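Local coordinates for protein succinate dehydrogenase subunit A (Mycolicibacterium smegmatis MC2 51, PDB 6LUM) that probably oxidises succinate to fumarate as the FAD-carrying flavoprotein subunit of succinate dehydrogenase, passing the electrons on toward the iron-sulfur subunit, at residues D[438-443]-D[505-509]; D[443-449]-D[491-497]. All blocks are in the same frame, centred on the assembly; numbering follows the deposited sequence.

Interaction 1: D[438-443]-D[505-509]; sequences WVGDIL and LLEAI
Trp438 reaches Ile509 with the far rim of its six-membered ring: CH2 lies 3.9 Å from CG2 of Ile509, an oblique approach in which CG1 of the isoleucine stands above one face of the indole, displaced toward its rim. The indole can extend this far because chi1 of Trp438 is 177°, which sets CG opposite the backbone N. One residue on, Val439 divides its two methyls between partners, CG1 meeting Leu505 CD2 at 4.1 Å and CG2 facing Ile509 CD1 somewhat more loosely. Ile442, a turn later, points at the other helix and meets two residues of it. Its CG2 packs on Leu505 CD1 at 3.5 Å, while the extended CG1 branch carries CD1 to the CB of Ala508, 3.9 Å away. Leu443 closes the row, its CG resting 3.9 Å from Leu505 CD1, so that this one methyl is shared by two neighbouring residues of 438-443. The short helix axes pass 10.9 Å apart at 105°, nearly perpendicular, which confines the contact to one patch where helix 433-443 meets helix 503-527. Leu505 also touches Tyr184 and Ile509 touches Leu165, both on strands of the mixed sheet. No hydrogen bond crosses between the segments; aliphatic side chains and one indole hold the helices together, so the contact depends on shape and on exclusion of water.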
# COMPACT_ATOMS: atom_id res chain seq x y z
N TRP D 438 -13.69 7.13 47.39
CA TRP D 438 -14.97 7.77 47.13
C TRP D 438 -15.98 6.78 46.56
O TRP D 438 -17.10 6.66 47.05
CB TRP D 438 -14.73 8.95 46.19
CG TRP D 438 -15.90 9.72 45.72
CD1 TRP D 438 -17.12 9.81 46.31
CD2 TRP D 438 -15.95 10.54 44.56
NE1 TRP D 438 -17.94 10.64 45.58
CE2 TRP D 438 -17.23 11.09 44.49
CE3 TRP D 438 -15.03 10.85 43.56
CZ2 TRP D 438 -17.62 11.94 43.47
CZ3 TRP D 438 -15.41 11.69 42.55
CH2 TRP D 438 -16.69 12.23 42.51
N VAL D 439 -15.59 6.06 45.51
CA VAL D 439 -16.46 5.03 44.95
C VAL D 439 -16.79 3.98 46.00
O VAL D 439 -17.96 3.60 46.17
CB VAL D 439 -15.80 4.40 43.71
CG1 VAL D 439 -16.53 3.14 43.33
CG2 VAL D 439 -15.79 5.38 42.57
N GLY D 440 -15.78 3.51 46.74
CA GLY D 440 -16.03 2.48 47.73
C GLY D 440 -17.01 2.90 48.79
O GLY D 440 -17.92 2.15 49.15
N ASP D 441 -16.86 4.12 49.32
CA ASP D 441 -17.72 4.51 50.42
C ASP D 441 -19.09 4.98 49.96
O ASP D 441 -20.04 4.94 50.75
CB ASP D 441 -17.04 5.58 51.29
CG ASP D 441 -17.05 6.98 50.67
OD1 ASP D 441 -17.54 7.17 49.55
OD2 ASP D 441 -16.54 7.90 51.34
N ILE D 442 -19.23 5.43 48.71
CA ILE D 442 -20.58 5.72 48.24
C ILE D 442 -21.30 4.43 47.88
O ILE D 442 -22.53 4.39 47.89
CB ILE D 442 -20.54 6.69 47.05
CG1 ILE D 442 -21.89 7.37 46.88
CG2 ILE D 442 -20.21 5.97 45.78
CD1 ILE D 442 -21.91 8.36 45.76
N LEU D 443 -20.56 3.36 47.58
CA LEU D 443 -21.20 2.08 47.32
C LEU D 443 -21.58 1.37 48.62
O LEU D 443 -22.67 0.80 48.74
CB LEU D 443 -20.29 1.19 46.48
CG LEU D 443 -20.61 1.07 44.99
CD1 LEU D 443 -19.59 0.19 44.30
CD2 LEU D 443 -21.99 0.52 44.80
N LEU D 505 -24.45 3.92 40.38
CA LEU D 505 -23.30 4.56 41.00
C LEU D 505 -22.99 5.88 40.32
O LEU D 505 -22.86 6.93 40.98
CB LEU D 505 -22.10 3.63 40.91
CG LEU D 505 -20.75 4.22 41.26
CD1 LEU D 505 -20.61 4.25 42.74
CD2 LEU D 505 -19.65 3.40 40.65
N LEU D 506 -22.88 5.86 39.00
CA LEU D 506 -22.50 7.07 38.29
C LEU D 506 -23.60 8.11 38.31
O LEU D 506 -23.30 9.30 38.28
CB LEU D 506 -22.09 6.72 36.87
CG LEU D 506 -20.79 5.94 36.96
CD1 LEU D 506 -20.57 5.12 35.73
CD2 LEU D 506 -19.64 6.88 37.18
N GLU D 507 -24.86 7.71 38.40
CA GLU D 507 -25.91 8.71 38.57
C GLU D 507 -25.77 9.44 39.90
O GLU D 507 -25.95 10.66 39.96
CB GLU D 507 -27.28 8.05 38.48
CG GLU D 507 -27.72 7.79 37.06
CD GLU D 507 -29.17 7.37 36.97
OE1 GLU D 507 -29.82 7.29 38.04
OE2 GLU D 507 -29.66 7.12 35.85
N ALA D 508 -25.43 8.72 40.97
CA ALA D 508 -25.18 9.40 42.24
C ALA D 508 -23.98 10.33 42.15
O ALA D 508 -24.01 11.48 42.63
CB ALA D 508 -24.96 8.36 43.33
N ILE D 509 -22.91 9.86 41.51
CA ILE D 509 -21.71 10.67 41.37
C ILE D 509 -22.01 11.95 40.61
O ILE D 509 -21.53 13.03 40.97
CB ILE D 509 -20.59 9.85 40.71
CG1 ILE D 509 -20.01 8.86 41.70
CG2 ILE D 509 -19.51 10.76 40.21
CD1 ILE D 509 -18.87 8.07 41.14

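Interaction 2: D[443-449]-D[491-497]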
# COMPACT_ATOMS: atom_id res chain seq x y z
N LEU D 443 -20.56 3.36 47.58
CA LEU D 443 -21.20 2.08 47.32
C LEU D 443 -21.58 1.37 48.62
O LEU D 443 -22.67 0.80 48.74
CB LEU D 443 -20.29 1.19 46.48
CG LEU D 443 -20.61 1.07 44.99
CD1 LEU D 443 -19.59 0.19 44.30
CD2 LEU D 443 -21.99 0.52 44.80
N SER D 444 -20.68 1.40 49.61
CA SER D 444 -20.69 0.45 50.71
C SER D 444 -21.40 1.02 51.94
O SER D 444 -20.76 1.41 52.92
CB SER D 444 -19.26 0.05 51.05
OG SER D 444 -18.61 -0.53 49.94
N GLU D 445 -22.73 1.09 51.87
CA GLU D 445 -23.65 1.14 53.01
C GLU D 445 -25.03 1.37 52.43
O GLU D 445 -25.18 1.59 51.23
CB GLU D 445 -23.30 2.21 54.06
CG GLU D 445 -23.66 3.65 53.72
CD GLU D 445 -25.01 4.06 54.28
OE1 GLU D 445 -25.56 5.09 53.83
OE2 GLU D 445 -25.53 3.35 55.16
N HIS D 446 -26.04 1.32 53.30
CA HIS D 446 -27.44 1.41 52.86
C HIS D 446 -28.13 2.52 53.65
O HIS D 446 -28.66 2.29 54.74
CB HIS D 446 -28.15 0.08 53.02
CG HIS D 446 -29.55 0.08 52.50
ND1 HIS D 446 -29.87 -0.26 51.20
CD2 HIS D 446 -30.73 0.40 53.10
CE1 HIS D 446 -31.17 -0.16 51.03
NE2 HIS D 446 -31.72 0.24 52.16
N GLY D 447 -28.13 3.73 53.09
CA GLY D 447 -28.82 4.86 53.67
C GLY D 447 -30.32 4.74 53.51
O GLY D 447 -30.88 3.65 53.40
N ASN D 448 -30.99 5.90 53.49
CA ASN D 448 -32.44 5.92 53.43
C ASN D 448 -32.98 7.03 52.53
O ASN D 448 -34.12 7.46 52.71
CB ASN D 448 -33.03 6.05 54.84
CG ASN D 448 -32.55 7.29 55.57
OD1 ASN D 448 -31.82 8.11 55.01
ND2 ASN D 448 -32.95 7.44 56.82
N GLU D 449 -32.19 7.50 51.57
CA GLU D 449 -32.63 8.52 50.63
C GLU D 449 -32.57 7.97 49.22
O GLU D 449 -31.88 7.00 48.94
CB GLU D 449 -31.77 9.78 50.74
CG GLU D 449 -31.67 10.35 52.13
CD GLU D 449 -32.88 11.17 52.50
OE1 GLU D 449 -33.68 11.47 51.60
OE2 GLU D 449 -33.01 11.51 53.69
N ARG D 491 -26.33 10.68 52.66
CA ARG D 491 -26.80 9.33 52.94
C ARG D 491 -27.73 8.87 51.82
O ARG D 491 -28.95 9.01 51.89
CB ARG D 491 -27.48 9.31 54.30
CG ARG D 491 -28.55 10.36 54.47
CD ARG D 491 -29.11 10.33 55.86
NE ARG D 491 -30.33 11.12 55.94
CZ ARG D 491 -30.36 12.41 56.26
NH1 ARG D 491 -29.24 13.05 56.53
NH2 ARG D 491 -31.52 13.05 56.31
N ILE D 492 -27.15 8.29 50.78
CA ILE D 492 -27.94 7.78 49.66
C ILE D 492 -27.67 6.30 49.50
O ILE D 492 -26.78 5.74 50.15
CB ILE D 492 -27.65 8.53 48.35
CG1 ILE D 492 -26.14 8.63 48.14
CG2 ILE D 492 -28.30 9.90 48.35
CD1 ILE D 492 -25.77 9.00 46.75
N THR D 493 -28.42 5.65 48.62
CA THR D 493 -28.29 4.22 48.39
C THR D 493 -28.05 3.96 46.91
O THR D 493 -28.86 4.35 46.07
CB THR D 493 -29.55 3.48 48.84
OG1 THR D 493 -30.68 3.99 48.13
CG2 THR D 493 -29.77 3.65 50.31
N VAL D 494 -26.93 3.32 46.62
CA VAL D 494 -26.72 2.70 45.32
C VAL D 494 -27.17 1.25 45.44
O VAL D 494 -26.55 0.46 46.15
CB VAL D 494 -25.25 2.79 44.90
CG1 VAL D 494 -25.07 2.23 43.52
CG2 VAL D 494 -24.79 4.22 44.94
N HIS D 495 -28.26 0.91 44.75
CA HIS D 495 -28.87 -0.40 44.91
C HIS D 495 -28.20 -1.48 44.08
O HIS D 495 -28.56 -2.65 44.23
CB HIS D 495 -30.35 -0.34 44.54
CG HIS D 495 -31.24 -0.00 45.69
ND1 HIS D 495 -32.53 0.44 45.52
CD2 HIS D 495 -31.03 -0.04 47.03
CE1 HIS D 495 -33.08 0.66 46.70
NE2 HIS D 495 -32.19 0.37 47.63
N ASP D 496 -27.25 -1.14 43.22
CA ASP D 496 -26.67 -2.14 42.34
C ASP D 496 -25.60 -2.96 43.06
O ASP D 496 -25.68 -4.19 43.12
CB ASP D 496 -26.09 -1.47 41.10
CG ASP D 496 -26.16 -2.36 39.88
OD1 ASP D 496 -26.46 -3.56 40.04
OD2 ASP D 496 -25.93 -1.87 38.76
N LYS D 497 -24.56 -2.29 43.57
CA LYS D 497 -23.47 -2.94 44.29
C LYS D 497 -22.62 -3.80 43.37
O LYS D 497 -21.58 -4.32 43.79
CB LYS D 497 -24.00 -3.79 45.45
CG LYS D 497 -23.88 -3.15 46.81
CD LYS D 497 -24.80 -1.97 46.92
CE LYS D 497 -24.90 -1.48 48.34
NZ LYS D 497 -25.64 -0.20 48.41
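Glu449 and Arg491 meet at one end of the paired loops, where carboxylate OE2 lies 3.4 Å from guanidinium NH2 in a salt bridge. The two planes are turned 65° apart, so the charges meet obliquely rather than as a flat, two-pronged pair. A bend at chi2 (-80°) turns the Glu449 carboxylate toward the arginine, whose chain runs extended from CG to NE; Asn448 OD1 sits at the edge of the same guanidinium. With an alanine at Arg491, the Glu449 carboxylate would probably lose this charged mate. At the opposite end, Leu443 now turns CD2 to Val494 CG1, 3.7 Å away, and its carbonyl O accepts a weak bond from Lys497 NZ. NZ also bonds weakly to Glu445 O and donates to Val494 O of its own loop, thereby bridging both backbones. Between these ends, Thr493 CG2 lies over a face of the His446 imidazole, near its centre, in a CH-pi contact 4.1 Å from the ring centroid, and OG1 donates weakly to Glu449 O. A salt bridge, a lysine and a threonine hydroxyl thus tie together two surface loops largely through single, mostly weak polar links, with Leu443 on Val494 as an apolar contact at one end.

In the fold
Leu443 belongs to both contacts: as the last residue of helix 433-443 it closes the helix packing of interaction 1 and opens the loop pairing of interaction 2. The two centres lie 9 Å apart, and the seam between them is apolar, with Ile492 CD1 3.6 Å from Ala508 CB and 4.0 Å from Ile442 CD1. Interaction 1 is partly buried and purely apolar, joining helices 433-443 and 503-527 with the side chain of Ile509 about 8 Å from the bound FAD. Interaction 2, farther from the chain centre, is a surface contact between the loops that follow helices 433-443 and 472-488, and there ion pairing and lysine-to-carbonyl bonds take over.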